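Local coordinates for tyrosine recombinase XerH (Helicobacter pylori, PDB 5JJV), which cuts and rejoins recombining DNA molecules as a site-specific tyrosine recombinase involved in chromosome segregation, here caught with difH DNA after cleavage, at a contact of chain A with DNA and the interface of chains A and B. Coordinates in Å, arbitrary orientation; residue numbers count along the deposited sequence, not the author numbering. Chains: chain A/B, Tyrosine recombinase XerH.

Contact 1: a contact of chain A with DNA. Residues chain A 285-287, 291. With nucleotides of chain C; nucleotides of chain D.
The side chain of A:Gln286 leaves with CG anti to the backbone N (chi1 172°) and then bends at chi2 (-91°), which points its amide at the edge of an adenine. A:Lys291 starts with CG anti to its carbonyl carbon, bends at chi3 and runs straight from there to its amine. In A:Thr285 the hydroxyl takes the crowded position between N and the carbonyl carbon, chi1 57°, so it lies on the same side as the backbone N-H. Both groups then hold one phosphate oxygen. OP2 of DT4 of chain C accepts from A:Thr285 N at 2.9 Å and from the hydroxyl OG1 of A:Thr285 at 2.6 Å. The A:Gln286 amide reads the Hoogsteen edge of DA11 of chain D with two bonds. The exocyclic amine N6 of DA11 of chain D gives to OE1 of A:Gln286 at 2.7 Å, in the carbonyl plane and on a lone pair. NE2 of A:Gln286 gives a longer bond of 3.3 Å to N7 of DA11 of chain D. The amine NZ of A:Lys291 donates to O4 of DT4 of chain C at 3.1 Å. Thymine methyls add apolar contact. A:Ala287 CB packs 3.7 Å from C7 of DT5 of chain C, and A:Lys291 CG lies 3.9 Å from C7 of DT12 of chain D. The start of helix 286-299 thus sits in the major groove. The site anchors chain A to one backbone and reads bases of both strands, which likely contributes to recognition of difH.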
# COMPACT_ATOMS: atom_id res chain seq x y z
N THR A 285 33.85 8.23 -23.52
CA THR A 285 33.36 8.48 -22.17
C THR A 285 31.96 9.10 -22.18
O THR A 285 31.49 9.59 -23.20
CB THR A 285 34.31 9.42 -21.39
OG1 THR A 285 34.48 10.64 -22.13
CG2 THR A 285 35.66 8.76 -21.19
N GLN A 286 31.30 9.05 -21.03
CA GLN A 286 29.99 9.68 -20.86
C GLN A 286 30.12 11.20 -20.98
O GLN A 286 29.20 11.87 -21.45
CB GLN A 286 29.38 9.29 -19.51
CG GLN A 286 28.10 10.03 -19.14
CD GLN A 286 28.37 11.29 -18.33
OE1 GLN A 286 29.47 11.49 -17.81
NE2 GLN A 286 27.37 12.15 -18.22
N ALA A 287 31.26 11.72 -20.55
CA ALA A 287 31.53 13.15 -20.61
C ALA A 287 31.50 13.66 -22.04
O ALA A 287 30.86 14.67 -22.34
CB ALA A 287 32.86 13.46 -19.96
N LYS A 291 28.46 16.10 -23.88
CA LYS A 291 28.74 17.38 -24.51
C LYS A 291 28.33 17.40 -25.98
O LYS A 291 27.91 18.44 -26.49
CB LYS A 291 30.23 17.73 -24.37
CG LYS A 291 30.67 17.99 -22.94
CD LYS A 291 32.11 18.46 -22.86
CE LYS A 291 33.08 17.37 -23.29
NZ LYS A 291 34.50 17.81 -23.15
P DG C 3 38.29 11.84 -30.57
OP1 DG C 3 39.56 12.10 -29.86
OP2 DG C 3 38.04 10.48 -31.11
O5' DG C 3 37.03 12.21 -29.65
C5' DG C 3 36.83 11.59 -28.37
C4' DG C 3 37.93 11.98 -27.40
O4' DG C 3 38.12 13.41 -27.41
C3' DG C 3 37.65 11.68 -25.94
O3' DG C 3 37.94 10.31 -25.67
C2' DG C 3 38.63 12.61 -25.23
C1' DG C 3 38.82 13.76 -26.24
N9 DG C 3 38.33 15.05 -25.76
C8 DG C 3 37.28 15.78 -26.25
N7 DG C 3 37.08 16.90 -25.61
C5 DG C 3 38.07 16.92 -24.64
C6 DG C 3 38.36 17.88 -23.64
O6 DG C 3 37.77 18.95 -23.42
N1 DG C 3 39.45 17.50 -22.86
C2 DG C 3 40.17 16.34 -23.02
N2 DG C 3 41.18 16.15 -22.17
N3 DG C 3 39.91 15.43 -23.95
C4 DG C 3 38.85 15.78 -24.72
P DT C 4 37.27 9.59 -24.40
OP1 DT C 4 37.41 8.13 -24.58
OP2 DT C 4 35.93 10.19 -24.19
O5' DT C 4 38.20 10.03 -23.18
C5' DT C 4 39.60 9.80 -23.23
C4' DT C 4 40.31 10.58 -22.14
O4' DT C 4 40.07 11.98 -22.33
C3' DT C 4 39.82 10.28 -20.73
O3' DT C 4 40.57 9.21 -20.19
C2' DT C 4 40.07 11.59 -19.98
C1' DT C 4 40.13 12.65 -21.09
N1 DT C 4 39.03 13.65 -21.03
C2 DT C 4 39.10 14.68 -20.13
O2 DT C 4 40.02 14.83 -19.35
N3 DT C 4 38.04 15.55 -20.17
C4 DT C 4 36.94 15.49 -21.01
O4 DT C 4 36.04 16.32 -20.97
C5 DT C 4 36.93 14.38 -21.94
C7 DT C 4 35.79 14.21 -22.90
C6 DT C 4 37.96 13.52 -21.90
P DT C 5 39.96 8.30 -19.02
OP1 DT C 5 40.80 7.08 -18.93
OP2 DT C 5 38.50 8.17 -19.25
O5' DT C 5 40.17 9.17 -17.70
C5' DT C 5 41.48 9.61 -17.35
C4' DT C 5 41.41 10.63 -16.23
O4' DT C 5 40.67 11.79 -16.69
C3' DT C 5 40.72 10.15 -14.95
O3' DT C 5 41.52 10.47 -13.82
C2' DT C 5 39.39 10.90 -14.95
C1' DT C 5 39.74 12.18 -15.70
N1 DT C 5 38.57 12.81 -16.37
C2 DT C 5 38.25 14.11 -16.06
O2 DT C 5 38.87 14.79 -15.27
N3 DT C 5 37.16 14.60 -16.73
C4 DT C 5 36.38 13.93 -17.65
O4 DT C 5 35.41 14.46 -18.20
C5 DT C 5 36.77 12.57 -17.93
C7 DT C 5 35.99 11.75 -18.91
C6 DT C 5 37.84 12.08 -17.28
P DA D 11 21.77 17.73 -16.85
OP1 DA D 11 20.71 18.54 -16.21
OP2 DA D 11 21.67 17.39 -18.29
O5' DA D 11 23.16 18.47 -16.59
C5' DA D 11 23.52 18.83 -15.27
C4' DA D 11 24.95 19.34 -15.23
O4' DA D 11 25.87 18.24 -15.03
C3' DA D 11 25.42 20.06 -16.50
O3' DA D 11 26.11 21.24 -16.13
C2' DA D 11 26.37 19.05 -17.13
C1' DA D 11 26.96 18.40 -15.90
N9 DA D 11 27.57 17.10 -16.14
C8 DA D 11 27.33 16.25 -17.18
N7 DA D 11 28.04 15.15 -17.14
C5 DA D 11 28.80 15.29 -15.99
C6 DA D 11 29.77 14.46 -15.38
N6 DA D 11 30.13 13.27 -15.87
N1 DA D 11 30.34 14.89 -14.24
C2 DA D 11 29.97 16.08 -13.75
N3 DA D 11 29.08 16.95 -14.23
C4 DA D 11 28.53 16.48 -15.36
P DT D 12 26.35 22.42 -17.19
OP1 DT D 12 25.19 23.34 -17.10
OP2 DT D 12 26.72 21.83 -18.50
O5' DT D 12 27.64 23.15 -16.62
C5' DT D 12 27.88 23.12 -15.22
C4' DT D 12 29.28 22.62 -14.92
O4' DT D 12 29.38 21.21 -15.18
C3' DT D 12 30.40 23.24 -15.75
O3' DT D 12 30.97 24.33 -15.05
C2' DT D 12 31.41 22.08 -15.95
C1' DT D 12 30.75 20.91 -15.23
N1 DT D 12 30.96 19.59 -15.91
C2 DT D 12 31.79 18.66 -15.32
O2 DT D 12 32.36 18.86 -14.26
N3 DT D 12 31.93 17.49 -16.01
C4 DT D 12 31.33 17.15 -17.21
O4 DT D 12 31.52 16.07 -17.76
C5 DT D 12 30.48 18.17 -17.78
C7 DT D 12 29.78 17.92 -19.09
C6 DT D 12 30.34 19.33 -17.11

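Contact 2: the interface of chains A and B. Residues chain A 106-109, 111-112; chain B 2, 25-26, 29, 139, 143.
Charged contact comes first. A:Glu112 and B:Arg25 cross obliquely and form a salt bridge. The guanidinium meets the carboxylate end-on, with both terminal nitrogens on one oxygen. OE1 of A:Glu112 accepts from NH1 of B:Arg25 at 2.7 Å and from NH2 of B:Arg25 at 2.8 Å. OE1 lies near the guanidinium plane, but the two flat groups stand 83° apart. The NH1 bond arrives above the carboxylate plane, the NH2 bond nearly along the C-O axis.

A polar pair closes the other end. A:Asp106 and B:Gln143 meet tip to tip, and NE2 of B:Gln143 gives a nearly straight bond of 3.0 Å to OD2 of A:Asp106. It lies in the amide plane but reaches OD2 from above the carboxylate plane. The same NE2 of B:Gln143 donates to the carbonyl O of B:Met2 at 3.1 Å, tying the amide to both chains. OD1 of A:Asp106 accepts from the backbone N of A:Met109 at 2.9 Å, capping the helix.

Apolar packing centres on A:Val108. Its CG1, anti to the backbone N (chi1 -179°), lies 3.6 Å from the methyl CE of B:Met2. Its CG2 faces the B:Gln143 amide. A:Ala111 CB packs against CE1 of the B:Tyr26 ring, near the hydroxyl OG1 of B:Thr29.

This patch between two recombinase copies may help assemble the DNA-bound complex. The N-terminal half of helix 107-118, with A:Asp106 just before it, rests on helix 12-30, the end of helix 123-143 and the N-terminal segment of chain B.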
# COMPACT_ATOMS: atom_id res chain seq x y z
N ASP A 106 20.34 9.51 17.92
CA ASP A 106 19.01 9.01 17.63
C ASP A 106 18.48 9.65 16.35
O ASP A 106 19.19 10.40 15.69
CB ASP A 106 18.06 9.28 18.81
CG ASP A 106 18.12 10.71 19.30
OD1 ASP A 106 18.49 11.61 18.52
OD2 ASP A 106 17.78 10.94 20.48
N GLU A 107 17.23 9.36 16.01
CA GLU A 107 16.64 9.88 14.78
C GLU A 107 16.39 11.38 14.86
O GLU A 107 16.26 12.06 13.84
CB GLU A 107 15.34 9.15 14.46
CG GLU A 107 15.53 7.67 14.15
CD GLU A 107 14.25 6.99 13.73
OE1 GLU A 107 13.21 7.67 13.65
OE2 GLU A 107 14.29 5.77 13.47
N VAL A 108 16.34 11.91 16.08
CA VAL A 108 16.15 13.34 16.29
C VAL A 108 17.43 14.10 15.92
O VAL A 108 17.37 15.18 15.32
CB VAL A 108 15.76 13.65 17.74
CG1 VAL A 108 15.55 15.14 17.93
CG2 VAL A 108 14.49 12.89 18.10
N MET A 109 18.57 13.54 16.28
CA MET A 109 19.86 14.11 15.90
C MET A 109 20.06 14.02 14.40
O MET A 109 20.55 14.96 13.77
CB MET A 109 21.01 13.42 16.63
CG MET A 109 22.39 13.88 16.19
SD MET A 109 23.73 12.90 16.88
CE MET A 109 23.50 13.19 18.63
N ALA A 111 17.77 13.95 12.14
CA ALA A 111 16.87 14.90 11.50
C ALA A 111 17.53 16.27 11.42
O ALA A 111 17.42 16.96 10.41
CB ALA A 111 15.56 14.99 12.26
N GLU A 112 18.21 16.65 12.50
CA GLU A 112 18.93 17.92 12.53
C GLU A 112 20.07 17.93 11.52
O GLU A 112 20.33 18.94 10.88
CB GLU A 112 19.48 18.20 13.94
CG GLU A 112 20.08 19.59 14.10
CD GLU A 112 20.75 19.78 15.44
OE1 GLU A 112 20.45 20.78 16.12
OE2 GLU A 112 21.60 18.93 15.81
N MET B 2 20.45 14.82 22.33
CA MET B 2 19.05 15.14 22.05
C MET B 2 18.14 14.52 23.10
O MET B 2 16.92 14.70 23.07
CB MET B 2 18.65 14.68 20.65
CG MET B 2 19.42 15.35 19.53
SD MET B 2 19.41 17.15 19.62
CE MET B 2 17.65 17.50 19.60
N ARG B 25 11.30 22.41 17.65
CA ARG B 25 12.58 22.52 16.97
C ARG B 25 12.81 21.30 16.09
O ARG B 25 13.28 21.41 14.96
CB ARG B 25 13.72 22.67 17.98
CG ARG B 25 15.05 23.03 17.34
CD ARG B 25 16.15 23.14 18.37
NE ARG B 25 17.40 23.60 17.78
CZ ARG B 25 18.28 22.81 17.17
NH1 ARG B 25 18.04 21.50 17.07
NH2 ARG B 25 19.39 23.31 16.65
N TYR B 26 12.48 20.12 16.62
CA TYR B 26 12.58 18.88 15.87
C TYR B 26 11.70 18.93 14.63
O TYR B 26 12.07 18.42 13.57
CB TYR B 26 12.20 17.69 16.74
CG TYR B 26 11.90 16.44 15.95
CD1 TYR B 26 12.92 15.69 15.39
CD2 TYR B 26 10.59 16.01 15.76
CE1 TYR B 26 12.65 14.54 14.66
CE2 TYR B 26 10.31 14.87 15.03
CZ TYR B 26 11.34 14.14 14.48
OH TYR B 26 11.07 13.01 13.75
N THR B 29 13.06 20.70 11.66
CA THR B 29 14.09 19.96 10.95
C THR B 29 13.50 18.78 10.19
O THR B 29 14.15 18.22 9.29
CB THR B 29 15.18 19.44 11.91
OG1 THR B 29 14.65 18.37 12.70
CG2 THR B 29 15.66 20.55 12.82
N TYR B 139 6.98 12.58 21.37
CA TYR B 139 8.36 13.04 21.36
C TYR B 139 8.98 12.89 22.74
O TYR B 139 10.10 12.38 22.88
CB TYR B 139 8.43 14.50 20.90
CG TYR B 139 9.82 15.09 20.86
CD1 TYR B 139 10.36 15.74 21.96
CD2 TYR B 139 10.58 15.02 19.70
CE1 TYR B 139 11.63 16.28 21.92
CE2 TYR B 139 11.85 15.57 19.65
CZ TYR B 139 12.37 16.20 20.76
OH TYR B 139 13.63 16.74 20.72
N GLN B 143 12.19 10.74 23.94
CA GLN B 143 13.39 11.53 24.19
C GLN B 143 13.74 11.71 25.67
O GLN B 143 14.81 12.23 25.99
CB GLN B 143 13.27 12.90 23.53
CG GLN B 143 13.13 12.84 22.01
CD GLN B 143 14.23 12.03 21.37
OE1 GLN B 143 13.98 10.98 20.78
NE2 GLN B 143 15.46 12.51 21.46

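Contact 1 and contact 2 have centres about 42 Å apart and share no residue or secondary-structure element. Contact 1 belongs to the tyrosine recombinase domain, and the centre of contact 1 is about 11 Å from the active-site residue A:Arg214. The centre of contact 2 is about 38 Å from A:Arg214. The chain A residues of contact 2 fall in the core-binding region. One part of chain A thus grips DNA near the catalytic centre while another meets a neighbouring recombinase. The deposited assembly has four protein copies, so such protein contacts may help hold DNA-bound subunits together. The structure alone does not show whether they influence cleavage.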